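Local structure of D-threo-3-hydroxyaspartate dehydratase (Delftia, 3WQC) at residues B[317-322]-B[347-352]. The protein catalyses the pyridoxal-phosphate-dependent deamination of D-threo-3-hydroxyaspartate to oxaloacetate and ammonia, and also acts on L-threo- and L-erythro-3-hydroxyaspartate and D-serine. Sequence-based numbering, arbitrary orientation.
Sequences RVMPGF and TRFPLG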
# COMPACT_ATOMS: atom_id res chain seq x y z
N ARG B 317 11.89 17.53 -12.82
CA ARG B 317 11.07 18.71 -13.09
C ARG B 317 9.67 18.34 -13.56
O ARG B 317 9.45 17.51 -14.43
CB ARG B 317 11.70 19.60 -14.14
CG ARG B 317 13.16 19.85 -14.01
CD ARG B 317 13.49 20.83 -15.14
NE ARG B 317 14.89 20.80 -15.54
CZ ARG B 317 15.37 19.98 -16.46
NH1 ARG B 317 14.59 19.14 -17.07
NH2 ARG B 317 16.65 20.02 -16.77
N VAL B 318 8.70 19.01 -13.03
CA VAL B 318 7.33 18.71 -13.37
C VAL B 318 7.05 18.87 -14.87
O VAL B 318 7.48 19.85 -15.50
CB VAL B 318 6.43 19.66 -12.56
CG1 VAL B 318 5.01 19.70 -13.13
CG2 VAL B 318 6.51 19.20 -11.07
N MET B 319 6.26 17.94 -15.41
CA MET B 319 5.79 18.01 -16.79
C MET B 319 4.30 18.37 -16.76
O MET B 319 3.42 17.50 -16.63
CB MET B 319 6.04 16.69 -17.56
CG MET B 319 7.50 16.43 -17.75
SD MET B 319 7.78 14.85 -18.63
CE MET B 319 7.49 15.41 -20.32
N PRO B 320 4.02 19.70 -16.86
CA PRO B 320 2.64 20.08 -16.54
C PRO B 320 1.57 19.45 -17.44
O PRO B 320 1.78 19.25 -18.67
CB PRO B 320 2.62 21.61 -16.76
CG PRO B 320 3.99 21.96 -17.21
CD PRO B 320 4.93 20.86 -17.02
N GLY B 321 0.43 19.11 -16.83
CA GLY B 321 -0.64 18.46 -17.59
C GLY B 321 -0.58 16.98 -17.83
O GLY B 321 -1.58 16.43 -18.31
N PHE B 322 0.54 16.31 -17.46
CA PHE B 322 0.58 14.83 -17.51
C PHE B 322 0.55 14.26 -16.12
O PHE B 322 1.35 14.71 -15.26
CB PHE B 322 1.85 14.36 -18.23
CG PHE B 322 1.82 14.70 -19.74
CD1 PHE B 322 0.96 14.02 -20.62
CD2 PHE B 322 2.54 15.76 -20.19
CE1 PHE B 322 0.94 14.32 -21.98
CE2 PHE B 322 2.54 16.11 -21.54
CZ PHE B 322 1.72 15.41 -22.43
N THR B 347 6.09 9.55 -29.25
CA THR B 347 7.24 10.47 -29.48
C THR B 347 7.46 11.28 -28.19
O THR B 347 8.60 11.54 -27.78
CB THR B 347 7.17 11.29 -30.90
OG1 THR B 347 6.29 12.39 -30.74
CG2 THR B 347 6.66 10.40 -32.00
N ARG B 348 6.37 11.65 -27.51
CA ARG B 348 6.56 12.40 -26.27
C ARG B 348 7.22 11.55 -25.15
O ARG B 348 8.02 12.04 -24.34
CB ARG B 348 5.25 12.95 -25.77
CG ARG B 348 5.52 13.88 -24.62
CD ARG B 348 6.34 15.06 -25.07
NE ARG B 348 5.30 16.04 -25.25
CZ ARG B 348 4.95 16.93 -24.34
NH1 ARG B 348 5.64 17.03 -23.21
NH2 ARG B 348 3.97 17.77 -24.62
N PHE B 349 6.81 10.31 -25.08
CA PHE B 349 7.25 9.35 -24.06
C PHE B 349 7.73 8.04 -24.70
O PHE B 349 7.04 7.03 -24.62
CB PHE B 349 6.13 9.11 -23.03
CG PHE B 349 5.75 10.33 -22.26
CD1 PHE B 349 6.58 10.79 -21.17
CD2 PHE B 349 4.59 11.06 -22.57
CE1 PHE B 349 6.19 11.96 -20.45
CE2 PHE B 349 4.25 12.21 -21.87
CZ PHE B 349 5.03 12.67 -20.82
N PRO B 350 8.97 8.00 -25.25
CA PRO B 350 9.34 6.74 -25.99
C PRO B 350 9.51 5.50 -25.06
O PRO B 350 9.84 5.66 -23.83
CB PRO B 350 10.70 7.11 -26.64
CG PRO B 350 10.66 8.59 -26.66
CD PRO B 350 9.92 9.09 -25.48
N LEU B 351 9.28 4.29 -25.57
CA LEU B 351 9.54 3.09 -24.83
C LEU B 351 10.91 3.17 -24.18
O LEU B 351 11.88 3.64 -24.82
CB LEU B 351 9.45 1.85 -25.77
CG LEU B 351 9.80 0.42 -25.22
CD1 LEU B 351 8.73 -0.08 -24.27
CD2 LEU B 351 10.07 -0.68 -26.29
N GLY B 352 10.96 2.80 -22.88
CA GLY B 352 12.21 2.85 -22.12
C GLY B 352 12.58 4.17 -21.49
O GLY B 352 13.47 4.19 -20.67
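A T-shaped aromatic pair joins a type II beta turn, Met319 to Phe322, to the end of helix 345-348 in the beta domain of this DSD1-family enzyme. The turn is closed by a hydrogen bond of 3.2 Å from Phe322 N to Met319 O. Met319 and Phe322, at its two ends, both point their side chains toward 347-352. Phe349, just past the helix, points the edge of its ring at the face of Phe322. The centroids are 5.1 Å apart, the planes at 81°. Phe349 CE2 stands over the centre of the Phe322 ring, 3.8 Å above its plane. Both rings are buried and touch Leu334 on strand 332-336.

Met319 meets Phe349 tip to tip, with CE 3.7 Å from Phe349 CE1. The Met319 chain bends at chi3 (81°). SD lies at the ring edge, 5.0 Å from the Phe349 centroid, a Met-aromatic contact. Arg348, which is exposed, lies beside the pair, its chain bent at chi2 and chi3. The Phe322 rim, at CE2 and CZ, lies over one face of its guanidinium, the planes 81° apart. A weak, long ion pair links Arg348 to Glu342. Arg348 NH1 lies 3.6 Å from Phe322 CE2 and 3.8 Å from Met319 CE.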